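Local coordinates for protein probable ss-1,3-N-acetylglucosaminyltransferase (Staphylococcus aureus subsp. aureus N315, PDB 6H21) that is probably a glycosyltransferase of family 2 with a GT-A type fold, and binds uridine-diphosphate-N-acetylglucosamine and manganese, at residues K20-G32 with T50-D63. Sequence-based numbering, arbitrary orientation.
With UD1 (uridine-diphosphate-N-acetylglucosamine), chain X.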
loop_
_atom_site.group_PDB
_atom_site.type_symbol
_atom_site.label_atom_id
_atom_site.label_comp_id
_atom_site.label_asym_id
_atom_site.label_seq_id
_atom_site.Cartn_x
_atom_site.Cartn_y
_atom_site.Cartn_z
ATOM N N LYS C 20 -42.389 -31.016 -28.027
ATOM C CA LYS C 20 -41.508 -30.232 -28.884
ATOM C C LYS C 20 -40.052 -30.502 -28.488
ATOM O O LYS C 20 -39.766 -30.792 -27.327
ATOM C CB LYS C 20 -41.794 -28.736 -28.737
ATOM C CG LYS C 20 -43.223 -28.300 -29.029
ATOM C CD LYS C 20 -43.572 -28.315 -30.487
ATOM C CE LYS C 20 -44.971 -27.801 -30.745
ATOM N NZ LYS C 20 -45.484 -28.287 -32.046
ATOM N N LYS C 21 -39.150 -30.398 -29.470
ATOM C CA LYS C 21 -37.716 -30.458 -29.233
ATOM C C LYS C 21 -37.250 -29.208 -28.471
ATOM O O LYS C 21 -36.359 -29.304 -27.611
ATOM C CB LYS C 21 -36.951 -30.546 -30.557
ATOM C CG LYS C 21 -37.146 -31.835 -31.345
ATOM C CD LYS C 21 -36.401 -31.814 -32.664
ATOM C CE LYS C 21 -36.458 -33.129 -33.412
ATOM N NZ LYS C 21 -35.668 -33.071 -34.662
ATOM N N VAL C 22 -37.835 -28.047 -28.810
ATOM C CA VAL C 22 -37.392 -26.737 -28.307
ATOM C C VAL C 22 -38.585 -25.785 -28.141
ATOM O O VAL C 22 -39.396 -25.637 -29.057
ATOM C CB VAL C 22 -36.345 -26.097 -29.238
ATOM C CG1 VAL C 22 -35.874 -24.754 -28.697
ATOM C CG2 VAL C 22 -35.161 -27.014 -29.489
ATOM N N SER C 23 -38.631 -25.119 -26.978
ATOM C CA SER C 23 -39.389 -23.892 -26.731
ATOM C C SER C 23 -38.438 -22.685 -26.667
ATOM O O SER C 23 -37.621 -22.596 -25.755
ATOM C CB SER C 23 -40.168 -23.979 -25.444
ATOM O OG SER C 23 -41.106 -25.040 -25.482
ATOM N N VAL C 24 -38.580 -21.743 -27.608
ATOM C CA VAL C 24 -37.948 -20.442 -27.490
ATOM C C VAL C 24 -38.831 -19.568 -26.594
ATOM O O VAL C 24 -40.019 -19.392 -26.864
ATOM C CB VAL C 24 -37.697 -19.797 -28.863
ATOM C CG1 VAL C 24 -36.985 -18.458 -28.742
ATOM C CG2 VAL C 24 -36.923 -20.728 -29.773
ATOM N N ILE C 25 -38.232 -19.047 -25.515
ATOM C CA ILE C 25 -38.912 -18.232 -24.527
ATOM C C ILE C 25 -38.404 -16.797 -24.683
ATOM O O ILE C 25 -37.233 -16.521 -24.431
ATOM C CB ILE C 25 -38.681 -18.789 -23.107
ATOM C CG1 ILE C 25 -39.198 -20.228 -22.989
ATOM C CG2 ILE C 25 -39.291 -17.870 -22.058
ATOM C CD1 ILE C 25 -38.881 -20.908 -21.677
ATOM N N MET C 26 -39.295 -15.899 -25.107
ATOM C CA MET C 26 -38.937 -14.518 -25.397
ATOM C C MET C 26 -39.829 -13.568 -24.604
ATOM O O MET C 26 -40.990 -13.371 -24.955
ATOM C CB MET C 26 -39.084 -14.216 -26.891
ATOM C CG MET C 26 -38.645 -12.816 -27.259
ATOM S SD MET C 26 -38.750 -12.497 -29.038
ATOM C CE MET C 26 -40.520 -12.551 -29.291
ATOM N N PRO C 27 -39.307 -12.921 -23.538
ATOM C CA PRO C 27 -40.020 -11.829 -22.880
ATOM C C PRO C 27 -39.950 -10.566 -23.749
ATOM O O PRO C 27 -38.939 -10.338 -24.406
ATOM C CB PRO C 27 -39.252 -11.653 -21.565
ATOM C CG PRO C 27 -37.845 -12.063 -21.906
ATOM C CD PRO C 27 -37.992 -13.173 -22.926
ATOM N N THR C 28 -41.038 -9.790 -23.764
ATOM C CA THR C 28 -41.123 -8.533 -24.505
ATOM C C THR C 28 -41.581 -7.421 -23.553
ATOM O O THR C 28 -42.250 -7.683 -22.554
ATOM C CB THR C 28 -42.066 -8.652 -25.713
ATOM O OG1 THR C 28 -43.390 -8.951 -25.267
ATOM C CG2 THR C 28 -41.628 -9.716 -26.698
ATOM N N PHE C 29 -41.191 -6.185 -23.876
ATOM C CA PHE C 29 -41.650 -4.997 -23.174
ATOM C C PHE C 29 -41.367 -3.757 -24.030
ATOM O O PHE C 29 -40.209 -3.380 -24.222
ATOM C CB PHE C 29 -40.982 -4.881 -21.803
ATOM C CG PHE C 29 -41.401 -3.651 -21.042
ATOM C CD1 PHE C 29 -42.698 -3.533 -20.560
ATOM C CD2 PHE C 29 -40.514 -2.605 -20.835
ATOM C CE1 PHE C 29 -43.095 -2.398 -19.870
ATOM C CE2 PHE C 29 -40.912 -1.473 -20.139
ATOM C CZ PHE C 29 -42.201 -1.373 -19.660
ATOM N N ASN C 30 -42.437 -3.168 -24.579
ATOM C CA ASN C 30 -42.395 -1.904 -25.339
ATOM C C ASN C 30 -41.423 -1.983 -26.519
ATOM O O ASN C 30 -40.688 -1.029 -26.784
ATOM C CB ASN C 30 -42.014 -0.723 -24.446
ATOM C CG ASN C 30 -43.111 -0.347 -23.479
ATOM O OD1 ASN C 30 -44.186 -0.944 -23.489
ATOM N ND2 ASN C 30 -42.846 0.648 -22.650
ATOM N N ASN C 31 -41.433 -3.107 -27.241
ATOM C CA ASN C 31 -40.548 -3.282 -28.393
ATOM C C ASN C 31 -41.149 -2.586 -29.622
ATOM O O ASN C 31 -40.421 -2.032 -30.443
ATOM C CB ASN C 31 -40.275 -4.762 -28.659
ATOM C CG ASN C 31 -39.699 -5.453 -27.444
ATOM O OD1 ASN C 31 -40.438 -5.987 -26.622
ATOM N ND2 ASN C 31 -38.389 -5.399 -27.292
ATOM N N GLY C 32 -42.480 -2.627 -29.741
ATOM C CA GLY C 32 -43.178 -2.090 -30.904
ATOM C C GLY C 32 -42.776 -2.821 -32.174
ATOM O O GLY C 32 -42.488 -4.020 -32.136
ATOM N N THR C 50 -42.966 -27.780 -36.906
ATOM C CA THR C 50 -43.749 -28.553 -35.951
ATOM C C THR C 50 -42.886 -28.991 -34.751
ATOM O O THR C 50 -43.433 -29.381 -33.710
ATOM C CB THR C 50 -44.400 -29.760 -36.645
ATOM O OG1 THR C 50 -43.367 -30.626 -37.119
ATOM C CG2 THR C 50 -45.280 -29.364 -37.809
ATOM N N ASP C 51 -41.548 -28.925 -34.871
ATOM C CA ASP C 51 -40.630 -29.455 -33.837
ATOM C C ASP C 51 -40.282 -28.409 -32.768
ATOM O O ASP C 51 -39.546 -28.707 -31.833
ATOM C CB ASP C 51 -39.320 -29.946 -34.454
ATOM C CG ASP C 51 -39.417 -31.292 -35.147
ATOM O OD1 ASP C 51 -40.408 -32.018 -34.901
ATOM O OD2 ASP C 51 -38.497 -31.596 -35.934
ATOM N N TYR C 52 -40.755 -27.173 -32.920
ATOM C CA TYR C 52 -40.420 -26.158 -31.933
ATOM C C TYR C 52 -41.556 -25.142 -31.829
ATOM O O TYR C 52 -42.427 -25.091 -32.673
ATOM C CB TYR C 52 -39.067 -25.525 -32.268
ATOM C CG TYR C 52 -39.074 -24.531 -33.401
ATOM C CD1 TYR C 52 -38.887 -24.938 -34.712
ATOM C CD2 TYR C 52 -39.289 -23.180 -33.163
ATOM C CE1 TYR C 52 -38.911 -24.032 -35.757
ATOM C CE2 TYR C 52 -39.310 -22.258 -34.196
ATOM C CZ TYR C 52 -39.116 -22.686 -35.497
ATOM O OH TYR C 52 -39.107 -21.788 -36.513
ATOM N N GLU C 53 -41.496 -24.321 -30.777
ATOM C CA GLU C 53 -42.470 -23.288 -30.559
ATOM C C GLU C 53 -41.739 -22.031 -30.095
ATOM O O GLU C 53 -40.686 -22.109 -29.486
ATOM C CB GLU C 53 -43.515 -23.712 -29.521
ATOM C CG GLU C 53 -42.939 -24.144 -28.176
ATOM C CD GLU C 53 -43.952 -24.669 -27.164
ATOM O OE1 GLU C 53 -45.142 -24.772 -27.509
ATOM O OE2 GLU C 53 -43.556 -24.979 -26.037
ATOM N N LEU C 54 -42.352 -20.887 -30.366
ATOM C CA LEU C 54 -41.958 -19.652 -29.771
ATOM C C LEU C 54 -43.038 -19.259 -28.757
ATOM O O LEU C 54 -44.236 -19.181 -29.102
ATOM C CB LEU C 54 -41.799 -18.616 -30.881
ATOM C CG LEU C 54 -41.635 -17.182 -30.401
ATOM C CD1 LEU C 54 -40.377 -17.028 -29.571
ATOM C CD2 LEU C 54 -41.628 -16.241 -31.588
ATOM N N ILE C 55 -42.611 -19.081 -27.499
ATOM C CA ILE C 55 -43.472 -18.603 -26.424
ATOM C C ILE C 55 -43.098 -17.146 -26.165
ATOM O O ILE C 55 -42.002 -16.880 -25.710
ATOM C CB ILE C 55 -43.331 -19.455 -25.141
ATOM C CG1 ILE C 55 -43.535 -20.950 -25.408
ATOM C CG2 ILE C 55 -44.266 -18.945 -24.053
ATOM C CD1 ILE C 55 -43.184 -21.851 -24.238
ATOM N N ILE C 56 -44.016 -16.225 -26.460
ATOM C CA ILE C 56 -43.812 -14.803 -26.175
ATOM C C ILE C 56 -44.555 -14.448 -24.878
ATOM O O ILE C 56 -45.769 -14.636 -24.761
ATOM C CB ILE C 56 -44.270 -13.912 -27.345
ATOM C CG1 ILE C 56 -43.730 -14.412 -28.689
ATOM C CG2 ILE C 56 -43.890 -12.463 -27.076
ATOM C CD1 ILE C 56 -44.260 -13.662 -29.895
ATOM N N ILE C 57 -43.814 -13.905 -23.909
ATOM C CA ILE C 57 -44.407 -13.423 -22.682
ATOM C C ILE C 57 -44.235 -11.907 -22.620
ATOM O O ILE C 57 -43.141 -11.442 -22.417
ATOM C CB ILE C 57 -43.770 -14.087 -21.454
ATOM C CG1 ILE C 57 -43.625 -15.597 -21.631
ATOM C CG2 ILE C 57 -44.566 -13.709 -20.209
ATOM C CD1 ILE C 57 -44.939 -16.328 -21.655
ATOM N N ASP C 58 -45.329 -11.158 -22.760
ATOM C CA ASP C 58 -45.242 -9.704 -22.747
ATOM C C ASP C 58 -45.401 -9.166 -21.317
ATOM O O ASP C 58 -46.411 -9.415 -20.651
ATOM C CB ASP C 58 -46.262 -9.057 -23.673
ATOM C CG ASP C 58 -46.100 -7.551 -23.689
ATOM O OD1 ASP C 58 -45.097 -7.075 -24.266
ATOM O OD2 ASP C 58 -46.930 -6.883 -23.057
ATOM N N ASP C 59 -44.405 -8.393 -20.874
ATOM C CA ASP C 59 -44.329 -7.924 -19.477
ATOM C C ASP C 59 -45.154 -6.635 -19.329
ATOM O O ASP C 59 -44.647 -5.608 -18.883
ATOM C CB ASP C 59 -42.874 -7.765 -19.028
ATOM C CG ASP C 59 -42.660 -7.777 -17.519
ATOM O OD1 ASP C 59 -43.626 -8.070 -16.775
ATOM O OD2 ASP C 59 -41.525 -7.506 -17.096
ATOM N N HIS C 60 -46.439 -6.740 -19.682
ATOM C CA HIS C 60 -47.431 -5.658 -19.659
ATOM C C HIS C 60 -46.862 -4.379 -20.295
ATOM O O HIS C 60 -46.698 -3.356 -19.622
ATOM C CB HIS C 60 -47.968 -5.431 -18.233
ATOM C CG HIS C 60 -49.343 -4.840 -18.236
ATOM N ND1 HIS C 60 -49.591 -3.537 -17.875
ATOM C CD2 HIS C 60 -50.535 -5.363 -18.590
ATOM C CE1 HIS C 60 -50.882 -3.284 -17.986
ATOM N NE2 HIS C 60 -51.484 -4.387 -18.443
ATOM N N SER C 61 -46.576 -4.450 -21.601
ATOM C CA SER C 61 -46.178 -3.290 -22.394
ATOM C C SER C 61 -47.219 -2.182 -22.205
ATOM O O SER C 61 -48.409 -2.476 -22.035
ATOM C CB SER C 61 -46.034 -3.652 -23.854
ATOM O OG SER C 61 -44.942 -4.534 -24.057
ATOM N N ASN C 62 -46.778 -0.924 -22.280
ATOM C CA ASN C 62 -47.693 0.219 -22.128
ATOM C C ASN C 62 -47.511 1.224 -23.281
ATOM O O ASN C 62 -47.780 2.411 -23.107
ATOM C CB ASN C 62 -47.495 0.875 -20.759
ATOM C CG ASN C 62 -46.050 1.246 -20.515
ATOM O OD1 ASN C 62 -45.366 1.698 -21.429
ATOM N ND2 ASN C 62 -45.571 1.043 -19.300
ATOM N N ASP C 63 -47.129 0.739 -24.471
ATOM C CA ASP C 63 -46.723 1.587 -25.600
ATOM C C ASP C 63 -47.887 1.802 -26.582
ATOM O O ASP C 63 -47.730 1.608 -27.791
ATOM C CB ASP C 63 -45.498 0.996 -26.302
ATOM C CG ASP C 63 -45.671 -0.412 -26.857
ATOM O OD1 ASP C 63 -46.656 -1.106 -26.489
ATOM O OD2 ASP C 63 -44.818 -0.805 -27.663
HETATM C "C1'" UD1 X . -28.797 -7.503 -20.732
HETATM C "C2'" UD1 X . -27.725 -8.591 -20.848
HETATM C "C3'" UD1 X . -28.352 -9.884 -21.368
HETATM C "C4'" UD1 X . -29.528 -10.276 -20.476
HETATM C "C5'" UD1 X . -30.498 -9.112 -20.259
HETATM C "C6'" UD1 X . -31.609 -9.462 -19.264
HETATM C "C7'" UD1 X . -25.431 -7.818 -21.327
HETATM C "C8'" UD1 X . -24.463 -7.425 -22.410
HETATM N "N2'" UD1 X . -26.654 -8.160 -21.738
HETATM O "O1'" UD1 X . -29.336 -7.289 -22.041
HETATM O "O3'" UD1 X . -27.368 -10.930 -21.397
HETATM O "O4'" UD1 X . -30.224 -11.362 -21.090
HETATM O "O5'" UD1 X . -29.811 -7.923 -19.818
HETATM O "O6'" UD1 X . -31.095 -9.958 -18.032
HETATM O "O7'" UD1 X . -25.111 -7.832 -20.150
HETATM N N1 UD1 X . -37.767 -7.112 -20.422
HETATM C C2 UD1 X . -38.867 -7.537 -19.654
HETATM N N3 UD1 X . -39.460 -6.724 -18.788
HETATM C C4 UD1 X . -39.037 -5.476 -18.626
HETATM C C5 UD1 X . -37.949 -5.011 -19.367
HETATM C C6 UD1 X . -37.305 -5.856 -20.273
HETATM O O2 UD1 X . -39.307 -8.689 -19.757
HETATM O O4 UD1 X . -39.649 -4.755 -17.806
HETATM C C1B UD1 X . -37.169 -8.085 -21.337
HETATM C C2B UD1 X . -36.840 -7.529 -22.711
HETATM O "O2'" UD1 X . -38.006 -7.457 -23.525
HETATM C C3B UD1 X . -35.810 -8.534 -23.201
HETATM C C4B UD1 X . -35.111 -8.990 -21.921
HETATM O O4B UD1 X . -35.937 -8.584 -20.818
HETATM O O3B UD1 X . -36.451 -9.652 -23.829
HETATM C C5B UD1 X . -33.740 -8.363 -21.746
HETATM O O5B UD1 X . -33.837 -6.973 -22.025
HETATM P PA UD1 X . -32.790 -6.221 -22.972
HETATM O O1A UD1 X . -33.252 -4.800 -23.029
HETATM O O2A UD1 X . -32.482 -7.008 -24.243
HETATM O O3A UD1 X . -31.515 -6.278 -22.033
HETATM P PB UD1 X . -30.033 -5.940 -22.518
HETATM O O1B UD1 X . -29.540 -4.789 -21.697
HETATM O O2B UD1 X . -29.915 -5.858 -24.033
#
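V22-T28 and Y52-D58 run side by side as parallel strands whose axes approach to 4.6 Å, with backbone bonds alternating in direction from E53 N to V22 O through D59 N to T28 O. On one face, branched and flexible apolar chains suit the buried sheet: V24 CG1 lies against L54 CD1 at 3.8 Å, and M26, its chain turned back at the last torsion, sets CE beside I56 CG1. L120 of helix 119-129 covers V22, V24 and Y52 on this side. On the other face, otherwise apolar with I25, I55 and I57, S23 OG donates to E53 OE2 on its anti lone pair (2.5 Å), while OE1 of the same carboxylate meets R79.

At the end of its strand, D58 organises the loop that follows. Its CG stands anti to the backbone N (chi1 -177°), which carries OD1 across to T28 OG1 at 2.7 Å; that oxygen uses its anti lone pair for T28 and its syn lone pair for S61 OG, while OD2 takes S61 N in an Asx motif. S61 OG in turn accepts from N30 N over a nearly straight 2.9 Å bond. N30, whose amide can both give and take, receives N62 N on OD1 in the carbonyl plane (2.9 Å) and offers ND2 to N62 OD1 from above that carbonyl's plane. N30 CG covers one face of the F29 ring, and O4 of uridine-diphosphate-N-acetylglucosamine lies over the opposite face, offset toward the rim.

D59 OD2 receives the ligand's N3 at 2.8 Å and is also bonded by S87, while P27 O accepts O3B at 2.6 Å. With helix 35-43 between them, the strands form a beta-alpha-beta unit of the Rossmann-like GT-A fold, whose C-terminal strand ends contribute to the nucleotide pocket.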